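Local coordinates for SPD1 nuclease (Streptococcus pyogenes, PDB 2XGR), which probably cuts DNA as a secreted, prophage-encoded, metal-binding nuclease of the DNA/RNA non-specific endonuclease family, at residues I186-E198 with N238-P250. Residues are numbered along the deposited sequence; the frame is centred on the assembly and turned at random. Where two conformers were deposited one is given.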
ATOM      1  N   ILE A 186      -8.908  -2.681  -7.138  1.00  6.68           N
ATOM      2  CA  ILE A 186      -9.463  -3.579  -8.151  1.00  8.59           C
ATOM      3  C   ILE A 186     -10.988  -3.420  -8.151  1.00  6.98           C
ATOM      4  O   ILE A 186     -11.660  -3.709  -7.146  1.00 10.84           O
ATOM      5  CB  ILE A 186      -9.085  -5.056  -7.812  1.00 10.64           C
ATOM      6  CG1 ILE A 186      -7.549  -5.261  -7.552  1.00  9.96           C
ATOM      7  CG2 ILE A 186      -9.550  -6.037  -8.926  1.00 14.17           C
ATOM      8  CD1 ILE A 186      -6.701  -4.847  -8.700  1.00 13.05           C
ATOM      9  N   TYR A 187     -11.548  -3.025  -9.318  1.00  9.46           N
ATOM     10  CA  TYR A 187     -13.015  -2.749  -9.369  1.00  8.95           C
ATOM     11  C   TYR A 187     -13.658  -3.815 -10.263  1.00 10.47           C
ATOM     12  O   TYR A 187     -12.992  -4.396 -11.154  1.00 11.07           O
ATOM     13  CB  TYR A 187     -13.334  -1.397  -9.994  1.00 11.14           C
ATOM     14  CG  TYR A 187     -12.696  -0.196  -9.270  1.00  8.98           C
ATOM     15  CD1 TYR A 187     -13.314   0.362  -8.150  1.00 11.29           C
ATOM     16  CD2 TYR A 187     -11.483   0.328  -9.734  1.00  9.99           C
ATOM     17  CE1 TYR A 187     -12.708   1.442  -7.497  1.00  7.75           C
ATOM     18  CE2 TYR A 187     -10.878   1.416  -9.134  1.00  7.82           C
ATOM     19  CZ  TYR A 187     -11.528   1.977  -7.994  1.00  6.71           C
ATOM     20  OH  TYR A 187     -10.932   3.077  -7.375  1.00  7.58           O
ATOM     21  N   SER A 188     -14.945  -4.001 -10.034  1.00 11.90           N
ATOM     22  CA  SER A 188     -15.783  -4.764 -10.925  1.00 11.32           C
ATOM     23  C   SER A 188     -16.789  -3.839 -11.543  1.00 10.73           C
ATOM     24  O   SER A 188     -17.501  -3.105 -10.829  1.00 12.30           O
ATOM     25  CB  SER A 188     -16.542  -5.851 -10.143  1.00 14.25           C
ATOM     26  OG  SER A 188     -17.648  -6.351 -10.978  1.00 19.49           O
ATOM     27  N   GLY A 189     -16.857  -3.859 -12.879  1.00 11.44           N
ATOM     28  CA  GLY A 189     -17.949  -3.120 -13.579  1.00 13.22           C
ATOM     29  C   GLY A 189     -18.035  -1.651 -13.214  1.00 14.89           C
ATOM     30  O   GLY A 189     -17.024  -0.943 -13.275  1.00 13.85           O
ATOM     31  N   ASN A 190     -19.238  -1.157 -12.882  1.00 12.31           N
ATOM     32  CA  ASN A 190     -19.460   0.245 -12.500  1.00 12.74           C
ATOM     33  C   ASN A 190     -19.247   0.581 -11.005  1.00 12.93           C
ATOM     34  O   ASN A 190     -19.545   1.691 -10.587  1.00 13.39           O
ATOM     35  CB  ASN A 190     -20.925   0.618 -12.813  1.00 15.16           C
ATOM     36  CG  ASN A 190     -21.224   0.524 -14.280  1.00 18.10           C
ATOM     37  OD1 ASN A 190     -20.415   0.947 -15.100  1.00 23.90           O
ATOM     38  ND2 ASN A 190     -22.352  -0.099 -14.624  1.00 24.22           N
ATOM     39  N   GLU A 191     -18.815  -0.398 -10.213  1.00 11.72           N
ATOM     40  CA  GLU A 191     -18.782  -0.235  -8.771  1.00 12.18           C
ATOM     41  C   GLU A 191     -17.757   0.849  -8.420  1.00 13.25           C
ATOM     42  O   GLU A 191     -16.630   0.832  -8.940  1.00 13.74           O
ATOM     43  CB  GLU A 191     -18.402  -1.564  -8.109  1.00 11.57           C
ATOM     44  CG  GLU A 191     -19.490  -2.670  -8.287  1.00  9.30           C
ATOM     45  CD  GLU A 191     -19.047  -3.989  -7.823  1.00 14.33           C
ATOM     46  OE1 GLU A 191     -17.961  -4.118  -7.167  1.00 10.92           O
ATOM     47  OE2 GLU A 191     -19.790  -4.965  -8.009  1.00 14.92           O
ATOM     48  N   VAL A 192     -18.135   1.709  -7.464  1.00 13.92           N
ATOM     49  CA  VAL A 192     -17.238   2.803  -7.120  1.00 16.38           C
ATOM     50  C   VAL A 192     -16.338   2.371  -5.945  1.00 13.29           C
ATOM     51  O   VAL A 192     -15.354   3.055  -5.682  1.00 17.31           O
ATOM     52  CB  VAL A 192     -17.973   4.135  -6.800  1.00 16.82           C
ATOM     53  CG1 VAL A 192     -18.797   4.597  -8.014  1.00 24.18           C
ATOM     54  CG2 VAL A 192     -18.839   3.978  -5.590  1.00 15.80           C
ATOM     55  N   VAL A 193     -16.693   1.291  -5.241  1.00 12.03           N
ATOM     56  CA  VAL A 193     -15.905   0.771  -4.116  1.00 11.96           C
ATOM     57  C   VAL A 193     -15.114  -0.378  -4.693  1.00 11.27           C
ATOM     58  O   VAL A 193     -15.681  -1.368  -5.208  1.00 10.92           O
ATOM     59  CB  VAL A 193     -16.872   0.196  -2.992  1.00 12.80           C
ATOM     60  CG1 VAL A 193     -16.063  -0.347  -1.742  1.00 13.58           C
ATOM     61  CG2 VAL A 193     -17.847   1.216  -2.575  1.00 15.03           C
ATOM     62  N   PRO A 194     -13.756  -0.343  -4.573  1.00 11.59           N
ATOM     63  CA  PRO A 194     -13.043  -1.557  -5.034  1.00  9.34           C
ATOM     64  C   PRO A 194     -13.330  -2.773  -4.190  1.00 10.95           C
ATOM     65  O   PRO A 194     -13.412  -2.673  -2.999  1.00 11.38           O
ATOM     66  CB  PRO A 194     -11.521  -1.183  -4.905  1.00  9.26           C
ATOM     67  CG  PRO A 194     -11.504  -0.085  -3.817  1.00 11.63           C
ATOM     68  CD  PRO A 194     -12.906   0.601  -3.828  1.00 11.67           C
ATOM     69  N   ARG A 195     -13.447  -3.960  -4.787  1.00 10.07           N
ATOM     70  CA  ARG A 195     -13.635  -5.189  -4.035  1.00  9.24           C
ATOM     71  C   ARG A 195     -12.374  -5.603  -3.308  1.00  9.43           C
ATOM     72  O   ARG A 195     -12.433  -6.315  -2.307  1.00 10.96           O
ATOM     73  CB  ARG A 195     -13.978  -6.301  -5.027  1.00 11.26           C
ATOM     74  CG  ARG A 195     -15.341  -6.034  -5.691  1.00 16.17           C
ATOM     75  CD  ARG A 195     -16.400  -6.731  -4.984  1.00 19.21           C
ATOM     76  NE  ARG A 195     -17.721  -6.449  -5.620  1.00 23.43           N
ATOM     77  CZ  ARG A 195     -18.827  -7.124  -5.322  1.00 23.05           C
ATOM     78  NH1 ARG A 195     -18.722  -8.110  -4.435  1.00 18.90           N
ATOM     79  NH2 ARG A 195     -20.028  -6.784  -5.864  1.00 15.30           N
ATOM     80  N   GLN A 196     -11.238  -5.234  -3.909  1.00  9.79           N
ATOM     81  CA  GLN A 196      -9.939  -5.666  -3.423  1.00  9.11           C
ATOM     82  C   GLN A 196      -8.940  -4.530  -3.592  1.00  8.60           C
ATOM     83  O   GLN A 196      -9.110  -3.631  -4.418  1.00  7.67           O
ATOM     84  CB  GLN A 196      -9.375  -6.882  -4.202  1.00  9.82           C
ATOM     85  CG  GLN A 196     -10.253  -8.107  -4.078  1.00 11.56           C
ATOM     86  CD  GLN A 196      -9.823  -9.185  -5.015  1.00 18.58           C
ATOM     87  OE1 GLN A 196      -9.374  -8.913  -6.141  1.00 18.53           O
ATOM     88  NE2 GLN A 196      -9.916 -10.421  -4.557  1.00 23.57           N
ATOM     89  N   ILE A 197      -7.862  -4.573  -2.786  1.00  7.39           N
ATOM     90  CA  ILE A 197      -6.725  -3.669  -3.037  1.00  7.64           C
ATOM     91  C   ILE A 197      -5.467  -4.512  -3.135  1.00  6.89           C
ATOM     92  O   ILE A 197      -5.254  -5.423  -2.317  1.00  8.39           O
ATOM     93  CB  ILE A 197      -6.533  -2.696  -1.762  1.00  7.73           C
ATOM     94  CG1 ILE A 197      -7.835  -1.926  -1.488  1.00 12.15           C
ATOM     95  CG2 ILE A 197      -5.298  -1.754  -1.957  1.00 10.23           C
ATOM     96  CD1 ILE A 197      -8.203  -0.817  -2.495  1.00 17.51           C
ATOM     97  N   GLU A 198      -4.637  -4.217  -4.136  0.50  6.73           N
ATOM     98  CA  GLU A 198      -3.389  -4.950  -4.356  0.50  6.53           C
ATOM     99  C   GLU A 198      -2.221  -4.110  -3.836  0.50  5.25           C
ATOM    100  O   GLU A 198      -2.037  -2.989  -4.341  0.50  5.37           O
ATOM    101  CB  GLU A 198      -3.175  -5.099  -5.871  0.50  7.04           C
ATOM    102  CG  GLU A 198      -1.940  -5.863  -6.216  0.50 10.96           C
ATOM    103  CD  GLU A 198      -1.556  -5.804  -7.693  0.50 14.00           C
ATOM    104  OE1 GLU A 198      -1.920  -6.773  -8.400  0.50 17.00           O
ATOM    105  OE2 GLU A 198      -0.835  -4.861  -8.139  0.50  2.85           O
ATOM    106  N   ASN A 238     -18.506  -7.511  10.081  1.00 35.72           N
ATOM    107  CA  ASN A 238     -19.882  -7.298  10.632  1.00 39.66           C
ATOM    108  C   ASN A 238     -20.792  -6.495   9.718  1.00 39.88           C
ATOM    109  O   ASN A 238     -21.769  -5.880  10.184  1.00 39.49           O
ATOM    110  CB  ASN A 238     -19.785  -6.516  11.942  1.00 40.84           C
ATOM    111  CG  ASN A 238     -18.809  -5.341  11.844  1.00 44.25           C
ATOM    112  OD1 ASN A 238     -18.754  -4.489  12.744  1.00 51.22           O
ATOM    113  ND2 ASN A 238     -18.010  -5.307  10.764  1.00 50.31           N
ATOM    114  N   ILE A 239     -20.402  -6.388   8.450  1.00 38.71           N
ATOM    115  CA  ILE A 239     -20.957  -5.373   7.584  1.00 38.39           C
ATOM    116  C   ILE A 239     -21.179  -5.970   6.206  1.00 36.49           C
ATOM    117  O   ILE A 239     -20.459  -6.893   5.797  1.00 34.63           O
ATOM    118  CB  ILE A 239     -20.025  -4.166   7.501  1.00 40.22           C
ATOM    119  CG1 ILE A 239     -20.232  -3.241   8.704  1.00 42.04           C
ATOM    120  CG2 ILE A 239     -20.228  -3.398   6.231  1.00 41.63           C
ATOM    121  CD1 ILE A 239     -19.081  -2.219   8.865  1.00 47.30           C
ATOM    122  N   ASN A 240     -22.253  -5.508   5.563  1.00 35.18           N
ATOM    123  CA  ASN A 240     -22.485  -5.689   4.119  1.00 34.37           C
ATOM    124  C   ASN A 240     -22.224  -4.395   3.405  1.00 30.53           C
ATOM    125  O   ASN A 240     -22.678  -3.317   3.847  1.00 30.33           O
ATOM    126  CB  ASN A 240     -23.942  -6.065   3.833  1.00 36.31           C
ATOM    127  CG  ASN A 240     -24.304  -7.420   4.380  1.00 42.28           C
ATOM    128  OD1 ASN A 240     -25.335  -7.570   5.048  1.00 49.98           O
ATOM    129  ND2 ASN A 240     -23.454  -8.418   4.119  1.00 44.77           N
ATOM    130  N   LEU A 241     -21.460  -4.474   2.307  1.00 27.50           N
ATOM    131  CA  LEU A 241     -21.212  -3.273   1.538  1.00 25.97           C
ATOM    132  C   LEU A 241     -22.043  -3.288   0.276  1.00 23.80           C
ATOM    133  O   LEU A 241     -22.169  -4.299  -0.334  1.00 24.99           O
ATOM    134  CB  LEU A 241     -19.726  -3.140   1.140  1.00 24.78           C
ATOM    135  CG  LEU A 241     -18.723  -3.090   2.299  1.00 26.01           C
ATOM    136  CD1 LEU A 241     -17.294  -3.119   1.790  1.00 25.16           C
ATOM    137  CD2 LEU A 241     -18.965  -1.819   3.115  1.00 25.25           C
ATOM    138  N   ASP A 242     -22.526  -2.128  -0.084  1.00 23.06           N
ATOM    139  CA  ASP A 242     -22.979  -1.781  -1.430  1.00 25.32           C
ATOM    140  C   ASP A 242     -21.790  -1.178  -2.202  1.00 19.49           C
ATOM    141  O   ASP A 242     -21.520   0.058  -2.152  1.00 19.58           O
ATOM    142  CB  ASP A 242     -24.159  -0.815  -1.375  1.00 25.81           C
ATOM    143  CG  ASP A 242     -24.597  -0.300  -2.789  1.00 33.81           C
ATOM    144  OD1 ASP A 242     -24.035  -0.814  -3.790  1.00 33.29           O
ATOM    145  OD2 ASP A 242     -25.489   0.601  -2.872  1.00 35.60           O
ATOM    146  N   TYR A 243     -21.191  -2.061  -3.006  1.00 21.35           N
ATOM    147  CA  TYR A 243     -19.979  -1.714  -3.839  1.00 19.22           C
ATOM    148  C   TYR A 243     -20.311  -0.764  -4.950  1.00 21.39           C
ATOM    149  O   TYR A 243     -19.478   0.052  -5.437  1.00 16.73           O
ATOM    150  CB  TYR A 243     -19.184  -2.933  -4.339  1.00 19.12           C
ATOM    151  CG  TYR A 243     -18.598  -3.786  -3.267  1.00 18.48           C
ATOM    152  CD1 TYR A 243     -17.276  -3.554  -2.796  1.00 12.36           C
ATOM    153  CD2 TYR A 243     -19.312  -4.840  -2.702  1.00 18.43           C
ATOM    154  CE1 TYR A 243     -16.765  -4.269  -1.771  1.00 15.58           C
ATOM    155  CE2 TYR A 243     -18.741  -5.641  -1.674  1.00 18.16           C
ATOM    156  CZ  TYR A 243     -17.468  -5.295  -1.190  1.00 13.51           C
ATOM    157  OH  TYR A 243     -16.882  -6.074  -0.224  1.00 18.51           O
ATOM    158  N   LEU A 244     -21.598  -0.776  -5.336  1.00 21.60           N
ATOM    159  CA  LEU A 244     -22.001   0.101  -6.358  1.00 21.60           C
ATOM    160  C   LEU A 244     -22.204   1.537  -5.920  1.00 24.44           C
ATOM    161  O   LEU A 244     -21.859   2.475  -6.649  1.00 26.26           O
ATOM    162  CB  LEU A 244     -23.225  -0.496  -7.073  1.00 22.91           C
ATOM    163  CG  LEU A 244     -23.741   0.082  -8.362  1.00 24.03           C
ATOM    164  CD1 LEU A 244     -22.665   0.151  -9.391  1.00 16.94           C
ATOM    165  CD2 LEU A 244     -24.843  -0.853  -8.856  1.00 21.91           C
ATOM    166  N   ASN A 245     -22.771   1.747  -4.725  1.00 27.45           N
ATOM    167  CA  ASN A 245     -23.165   3.074  -4.316  1.00 29.15           C
ATOM    168  C   ASN A 245     -22.296   3.603  -3.184  1.00 29.27           C
ATOM    169  O   ASN A 245     -22.300   4.802  -2.895  1.00 30.24           O
ATOM    170  CB  ASN A 245     -24.659   3.079  -3.934  1.00 32.84           C
ATOM    171  CG  ASN A 245     -25.575   2.718  -5.149  1.00 37.30           C
ATOM    172  OD1 ASN A 245     -25.634   3.491  -6.117  1.00 43.88           O
ATOM    173  ND2 ASN A 245     -26.225   1.531  -5.123  1.00 37.28           N
ATOM    174  N   GLY A 246     -21.534   2.704  -2.558  1.00 28.31           N
ATOM    175  CA  GLY A 246     -20.553   3.145  -1.571  1.00 27.78           C
ATOM    176  C   GLY A 246     -21.210   3.372  -0.211  1.00 27.63           C
ATOM    177  O   GLY A 246     -20.967   4.384   0.427  1.00 28.41           O
ATOM    178  N   THR A 247     -21.995   2.410   0.251  1.00 26.72           N
ATOM    179  CA  THR A 247     -22.610   2.544   1.566  1.00 27.85           C
ATOM    180  C   THR A 247     -22.516   1.212   2.274  1.00 28.43           C
ATOM    181  O   THR A 247     -22.240   0.174   1.657  1.00 27.07           O
ATOM    182  CB  THR A 247     -24.132   2.998   1.445  1.00 29.61           C
ATOM    183  OG1 THR A 247     -24.862   1.991   0.749  1.00 29.92           O
ATOM    184  CG2 THR A 247     -24.286   4.317   0.692  1.00 28.48           C
ATOM    185  N   ALA A 248     -22.756   1.201   3.586  1.00 29.75           N
ATOM    186  CA  ALA A 248     -22.606  -0.036   4.357  1.00 31.05           C
ATOM    187  C   ALA A 248     -23.799  -0.188   5.309  1.00 32.99           C
ATOM    188  O   ALA A 248     -24.350   0.803   5.747  1.00 34.30           O
ATOM    189  CB  ALA A 248     -21.301   0.024   5.197  1.00 28.74           C
ATOM    190  N   THR A 249     -24.128  -1.430   5.657  1.00 35.94           N
ATOM    191  CA  THR A 249     -25.122  -1.736   6.713  1.00 39.07           C
ATOM    192  C   THR A 249     -24.649  -2.947   7.528  1.00 38.38           C
ATOM    193  O   THR A 249     -23.991  -3.837   6.997  1.00 39.14           O
ATOM    194  CB  THR A 249     -26.536  -2.098   6.098  1.00 39.47           C
ATOM    195  OG1 THR A 249     -26.459  -3.342   5.377  1.00 42.87           O
ATOM    196  CG2 THR A 249     -27.050  -1.010   5.180  1.00 40.85           C
ATOM    197  N   PRO A 250     -25.024  -3.021   8.813  1.00 40.00           N
ATOM    198  CA  PRO A 250     -24.794  -4.252   9.579  1.00 40.26           C
ATOM    199  C   PRO A 250     -25.445  -5.471   8.926  1.00 40.11           C
ATOM    200  O   PRO A 250     -24.969  -6.594   9.123  1.00 41.61           O
ATOM    201  CB  PRO A 250     -25.456  -3.949  10.922  1.00 40.43           C
ATOM    202  CG  PRO A 250     -25.317  -2.447  11.067  1.00 41.02           C
ATOM    203  CD  PRO A 250     -25.398  -1.880   9.672  1.00 40.20           C
TER
HETATM  204  O   HOH W   1     -14.375  -7.998  -1.406  1.00 27.86           O
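The C-terminal beta hairpin, strands 240-242 and 247-249, docks through Y243 in its connecting loop onto the long loop that joins strands 178-186 and 196-204 of the large antiparallel sheet. The ring of Y243 is sandwiched. Over the middle of one face runs the R195 chain, with CD 3.9 Å from the ring centroid, and on the opposite face, toward the rim, sits CB of L241. Bent at chi2 (-95°), the arginine lays its guanidinium nearly parallel to the ring, planes 13° apart, as an off-centre cation-pi stack in which R195 CZ is 3.5 Å from Y243 CD2. E191 holds that group flat from its edge: R195 NE reaches E191 OE1 and NH2 reaches OE2, each at 2.8 Å, a side-on two-nitrogen salt bridge. The phenol OH of Y243 hydrogen-bonds to the backbone O of N234. At the other end of the tyrosine, its carbonyl O accepts a nearly straight hydrogen bond from V193 N (3.1 Å) and a weak, bent one from V192 N. V193 faces the hairpin with its two methyls split: CG1 meets Y243 CD1 at 3.6 Å, while CG2 packs 3.5 Å from CA of G246, the positive-phi residue of a G1 beta bulge opposite D242.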